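Local coordinates for histidine acid phosphatase (Hafnia alvei, PDB 4ARU), which belongs to branch 2 of the histidine phosphatase superfamily, enzymes built on a central mixed beta sheet flanked by helices, with further helices alongside, at residues Thr30-Asp33 with Gln38-Glu41; Thr98-Leu103 with Leu112-Gln117. All blocks are in the same frame, centred on the assembly; numbering follows the deposited sequence.

Contact 1: Thr30-Asp33 with Gln38-Glu41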
loop_
_atom_site.group_PDB
_atom_site.type_symbol
_atom_site.label_atom_id
_atom_site.label_comp_id
_atom_site.label_asym_id
_atom_site.label_seq_id
_atom_site.Cartn_x
_atom_site.Cartn_y
_atom_site.Cartn_z
ATOM N N THR A 30 4.593 19.805 -15.280
ATOM C CA THR A 30 5.980 19.453 -15.064
ATOM C C THR A 30 6.238 18.044 -15.558
ATOM O O THR A 30 7.260 17.779 -16.166
ATOM C CB THR A 30 6.350 19.552 -13.568
ATOM O OG1 THR A 30 6.297 20.911 -13.116
ATOM C CG2 THR A 30 7.784 19.032 -13.325
ATOM N N MET A 31 5.345 17.110 -15.245
ATOM C CA MET A 31 5.491 15.736 -15.695
ATOM C C MET A 31 5.544 15.643 -17.228
ATOM O O MET A 31 6.317 14.848 -17.759
ATOM C CB MET A 31 4.359 14.874 -15.137
ATOM C CG MET A 31 4.445 14.716 -13.629
ATOM S SD MET A 31 2.916 14.081 -12.873
ATOM C CE MET A 31 2.853 12.435 -13.546
ATOM N N ARG A 32 4.736 16.435 -17.920
ATOM C CA ARG A 32 4.816 16.489 -19.364
ATOM C C ARG A 32 6.143 17.074 -19.804
ATOM O O ARG A 32 6.816 16.466 -20.630
ATOM C CB ARG A 32 3.628 17.235 -19.935
ATOM C CG ARG A 32 2.324 16.567 -19.527
ATOM C CD ARG A 32 1.231 16.916 -20.524
ATOM N NE ARG A 32 -0.069 16.404 -20.132
ATOM C CZ ARG A 32 -0.564 15.230 -20.519
ATOM N NH1 ARG A 32 0.128 14.421 -21.313
ATOM N NH2 ARG A 32 -1.745 14.844 -20.076
ATOM N N ASP A 33 6.552 18.179 -19.173
ATOM C CA ASP A 33 7.682 18.977 -19.645
ATOM C C ASP A 33 9.033 18.299 -19.459
ATOM O O ASP A 33 9.961 18.704 -20.126
ATOM C CB ASP A 33 7.684 20.355 -18.984
ATOM C CG ASP A 33 6.555 21.267 -19.480
ATOM O OD1 ASP A 33 5.899 20.927 -20.494
ATOM O OD2 ASP A 33 6.390 22.404 -18.915
ATOM N N GLN A 38 5.787 11.744 -25.597
ATOM C CA GLN A 38 4.400 11.950 -25.189
ATOM C C GLN A 38 3.984 10.816 -24.281
ATOM O O GLN A 38 4.180 9.652 -24.628
ATOM C CB GLN A 38 3.484 11.982 -26.411
ATOM C CG GLN A 38 3.933 12.991 -27.454
ATOM C CD GLN A 38 4.346 14.362 -26.889
ATOM O OE1 GLN A 38 5.501 14.820 -27.068
ATOM N NE2 GLN A 38 3.410 15.031 -26.223
ATOM N N TRP A 39 3.403 11.164 -23.136
ATOM C CA TRP A 39 2.868 10.165 -22.270
ATOM C C TRP A 39 1.682 9.414 -22.920
ATOM O O TRP A 39 0.832 10.031 -23.538
ATOM C CB TRP A 39 2.435 10.802 -20.944
ATOM C CG TRP A 39 3.588 11.267 -20.098
ATOM C CD1 TRP A 39 4.109 12.543 -20.044
ATOM C CD2 TRP A 39 4.304 10.493 -19.147
ATOM N NE1 TRP A 39 5.126 12.578 -19.113
ATOM C CE2 TRP A 39 5.290 11.330 -18.572
ATOM C CE3 TRP A 39 4.255 9.156 -18.754
ATOM C CZ2 TRP A 39 6.162 10.874 -17.596
ATOM C CZ3 TRP A 39 5.134 8.699 -17.812
ATOM C CH2 TRP A 39 6.071 9.560 -17.213
ATOM N N PRO A 40 1.647 8.098 -22.745
ATOM C CA PRO A 40 0.599 7.322 -23.424
ATOM C C PRO A 40 -0.778 7.578 -22.784
ATOM O O PRO A 40 -0.878 7.820 -21.573
ATOM C CB PRO A 40 1.076 5.874 -23.251
ATOM C CG PRO A 40 1.987 5.897 -22.099
ATOM C CD PRO A 40 2.709 7.216 -22.230
ATOM N N GLU A 41 -1.820 7.542 -23.589
ATOM C CA GLU A 41 -3.180 7.718 -23.070
ATOM C C GLU A 41 -3.666 6.438 -22.417
ATOM O O GLU A 41 -3.542 5.342 -22.988
ATOM C CB GLU A 41 -4.161 8.203 -24.146
ATOM C CG GLU A 41 -4.195 9.735 -24.326
ATOM C CD GLU A 41 -4.841 10.487 -23.138
ATOM O OE1 GLU A 41 -4.139 10.803 -22.128
ATOM O OE2 GLU A 41 -6.066 10.793 -23.217
HETATM O O HOH W 1 2.828 14.191 -22.774
HETATM O O HOH W 2 -1.260 11.527 -22.085
HETATM O O HOH W 3 -2.916 12.505 -19.444
#
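Trp39 reaches back across a short turn to the short helix 29-33 and makes the one direct hydrogen bond of the contact, from indole NE1 to Met31 O at 2.9 Å. The N-H points well at its acceptor (158°), and the oxygen lies near the indole plane. On the carbonyl side the approach is less regular: the donor stands 57° out of the carbonyl plane, away from the lone-pair directions. With CG beside its own backbone N, anti to the carbonyl carbon (chi1 -70°), Trp39 turns the pyrrole edge of its ring to the helix.

Van der Waals contact gathers at the indole edge and the stem of Trp39. Arg32 CA sits at the same indole edge, 3.9 Å from NE1, and the guanidinium approaches the stem obliquely, Arg32 NH1 lying 4.3 Å from Trp39 CB.

Water carries the remaining polar links. One water accepts from both Arg32 NH1, at 3.1 Å, and Trp39 N; a second joins Trp39 O to Glu41 OE1, at 3.0 Å from each, and accepts a weak bond from Arg32 NH1. A third accepts from Arg32 NH2 at 2.7 Å and gives Glu41 OE1 a weak bond. Arg32 and Glu41 thus face each other through solvent, without a salt bridge; as Arg32 has two conformers, its own bonds to these waters are those of one of them.

Behind the solvent-linked Arg32, Met31 and Trp39 are buried against helix 213-229, both touching Ile223, while Trp237 packs edge-to-face with Trp39 and donates through NE1 to Gln38 O.

Contact 2: Thr98-Leu103 with Leu112-Gln117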
loop_
_atom_site.group_PDB
_atom_site.type_symbol
_atom_site.label_atom_id
_atom_site.label_comp_id
_atom_site.label_asym_id
_atom_site.label_seq_id
_atom_site.Cartn_x
_atom_site.Cartn_y
_atom_site.Cartn_z
ATOM N N THR A 98 -11.886 -1.970 -6.486
ATOM C CA THR A 98 -11.011 -3.035 -5.974
ATOM C C THR A 98 -11.790 -3.958 -5.026
ATOM O O THR A 98 -11.669 -5.158 -5.105
ATOM C CB THR A 98 -9.827 -2.418 -5.209
ATOM O OG1 THR A 98 -8.986 -1.748 -6.174
ATOM C CG2 THR A 98 -9.006 -3.448 -4.518
ATOM N N GLY A 99 -12.553 -3.383 -4.084
ATOM C CA GLY A 99 -13.327 -4.197 -3.184
ATOM C C GLY A 99 -14.267 -5.106 -3.940
ATOM O O GLY A 99 -14.408 -6.296 -3.604
ATOM N N GLU A 100 -14.967 -4.565 -4.941
ATOM C CA GLU A 100 -15.878 -5.408 -5.760
ATOM C C GLU A 100 -15.139 -6.525 -6.534
ATOM O O GLU A 100 -15.630 -7.637 -6.606
ATOM C CB GLU A 100 -16.701 -4.539 -6.703
ATOM C CG GLU A 100 -17.676 -3.688 -5.878
ATOM C CD GLU A 100 -18.610 -2.789 -6.637
ATOM O OE1 GLU A 100 -18.411 -2.553 -7.858
ATOM O OE2 GLU A 100 -19.604 -2.367 -5.977
ATOM N N ALA A 101 -13.954 -6.229 -7.046
ATOM C CA ALA A 101 -13.181 -7.196 -7.783
ATOM C C ALA A 101 -12.640 -8.289 -6.859
ATOM O O ALA A 101 -12.570 -9.465 -7.249
ATOM C CB ALA A 101 -12.051 -6.516 -8.536
ATOM N N PHE A 102 -12.291 -7.914 -5.637
ATOM C CA PHE A 102 -11.897 -8.901 -4.627
ATOM C C PHE A 102 -13.010 -9.877 -4.347
ATOM O O PHE A 102 -12.802 -11.100 -4.393
ATOM C CB PHE A 102 -11.456 -8.190 -3.330
ATOM C CG PHE A 102 -11.397 -9.099 -2.130
ATOM C CD1 PHE A 102 -10.346 -9.969 -1.901
ATOM C CD2 PHE A 102 -12.430 -9.092 -1.207
ATOM C CE1 PHE A 102 -10.318 -10.812 -0.804
ATOM C CE2 PHE A 102 -12.422 -9.934 -0.118
ATOM C CZ PHE A 102 -11.355 -10.759 0.123
ATOM N N LEU A 103 -14.239 -9.369 -4.159
ATOM C CA LEU A 103 -15.388 -10.255 -3.922
ATOM C C LEU A 103 -15.637 -11.150 -5.141
ATOM O O LEU A 103 -15.954 -12.332 -4.981
ATOM C CB LEU A 103 -16.646 -9.432 -3.602
ATOM C CG LEU A 103 -16.589 -8.675 -2.282
ATOM C CD1 LEU A 103 -17.815 -7.774 -2.237
ATOM C CD2 LEU A 103 -16.548 -9.631 -1.114
ATOM N N LEU A 112 -22.605 -10.696 -2.857
ATOM C CA LEU A 112 -21.927 -9.947 -1.816
ATOM C C LEU A 112 -21.708 -8.542 -2.332
ATOM O O LEU A 112 -21.578 -8.335 -3.516
ATOM C CB LEU A 112 -20.603 -10.601 -1.492
ATOM C CG LEU A 112 -20.696 -12.042 -0.972
ATOM C CD1 LEU A 112 -19.327 -12.690 -0.749
ATOM C CD2 LEU A 112 -21.518 -12.093 0.300
ATOM N N ALA A 113 -21.650 -7.578 -1.417
ATOM C CA ALA A 113 -21.459 -6.185 -1.786
ATOM C C ALA A 113 -20.516 -5.582 -0.806
ATOM O O ALA A 113 -20.423 -6.000 0.337
ATOM C CB ALA A 113 -22.784 -5.430 -1.748
ATOM N N ILE A 114 -19.817 -4.554 -1.246
ATOM C CA ILE A 114 -18.910 -3.823 -0.361
ATOM C C ILE A 114 -19.617 -2.818 0.526
ATOM O O ILE A 114 -20.781 -2.483 0.324
ATOM C CB ILE A 114 -17.833 -3.061 -1.177
ATOM C CG1 ILE A 114 -18.407 -1.885 -1.944
ATOM C CG2 ILE A 114 -17.086 -3.998 -2.126
ATOM C CD1 ILE A 114 -17.342 -0.956 -2.496
ATOM N N HIS A 115 -18.876 -2.356 1.525
ATOM C CA HIS A 115 -19.262 -1.240 2.311
ATOM C C HIS A 115 -18.276 -0.098 2.142
ATOM O O HIS A 115 -17.092 -0.332 1.979
ATOM C CB HIS A 115 -19.315 -1.627 3.785
ATOM C CG HIS A 115 -20.306 -2.691 4.093
ATOM N ND1 HIS A 115 -20.079 -4.017 3.834
ATOM C CD2 HIS A 115 -21.538 -2.616 4.614
ATOM C CE1 HIS A 115 -21.130 -4.722 4.190
ATOM N NE2 HIS A 115 -22.028 -3.905 4.709
ATOM N N HIS A 116 -18.782 1.132 2.274
ATOM C CA HIS A 116 -17.969 2.344 2.221
ATOM C C HIS A 116 -18.703 3.522 2.810
ATOM O O HIS A 116 -19.889 3.468 3.119
ATOM C CB HIS A 116 -17.484 2.635 0.766
ATOM C CG HIS A 116 -18.573 3.005 -0.186
ATOM N ND1 HIS A 116 -19.123 4.270 -0.227
ATOM C CD2 HIS A 116 -19.200 2.295 -1.149
ATOM C CE1 HIS A 116 -20.057 4.320 -1.172
ATOM N NE2 HIS A 116 -20.127 3.130 -1.739
ATOM N N GLN A 117 -17.971 4.597 3.055
ATOM C CA GLN A 117 -18.565 5.764 3.637
ATOM C C GLN A 117 -19.675 6.265 2.727
ATOM O O GLN A 117 -19.464 6.375 1.565
ATOM C CB GLN A 117 -17.487 6.842 3.806
ATOM C CG GLN A 117 -18.031 8.174 4.279
ATOM C CD GLN A 117 -16.930 9.103 4.712
ATOM O OE1 GLN A 117 -16.390 8.941 5.812
ATOM N NE2 GLN A 117 -16.534 10.008 3.850
HETATM O O HOH W 4 -20.725 -3.646 -3.996
#
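Two peptide planes and a carboxylate are the flat groups where, in a beta-alpha-beta crossover, Gly99, Glu100 and Leu103 of the helix meet Ala113 and Ile114. Methyl CG2 of Ile114 stands over one face of the Gly99-Glu100 peptide, 3.5 Å from Gly99 C, and in return Leu103 CD1 covers a face of the Ala113-Ile114 peptide, 3.8 Å from Ala113 C. The Glu100 carboxylate is linked through a water, which donates to OE2 at 2.6 Å and accepts from Ile114 N at 3.0 Å.

The crossover runs from strand 85-89 through helix 93-106 to the short parallel strand 115-116. Gly99 presents bare backbone, letting Ile114 come close to the helix. With CG1 of Ile114 lodged between its backbone N and carbonyl carbon (chi1 70°), CG2 is the branch aimed at the helix, where it touches Glu100 CG at 3.8 Å, the two side chains crossing at about a right angle. Val87 of the neighbouring strand touches both Ile114 and Leu103, extending the apolar layer beneath the helix. One turn on from Gly99, Leu103 spreads its two methyls along the loop: CD1 lies 3.8 Å from Ile114 CG2, while CD2 meets Leu112 CD1 at 4.1 Å.

In the fold
From the N terminus the chain first lays down strand 9-18 of the mixed sheet, then runs out to helix 29-33, where contact 1 closes a turn of four intervening residues. Helix 51-70 and strand 85-89 follow. Contact 2 then closes a loop of eight residues between helix 93-106 and strand 115-116; within that loop Cys110 is tied by a disulfide to Cys79, ahead of strand 85-89. The two closures are in series, neither nested nor crossed, with centres 32 Å apart. Contact 1 belongs to the region packed on helix 213-229, whereas contact 2 holds a crossover helix against the sheet, its other side touching helix 51-70 through Ala101 and Ile57.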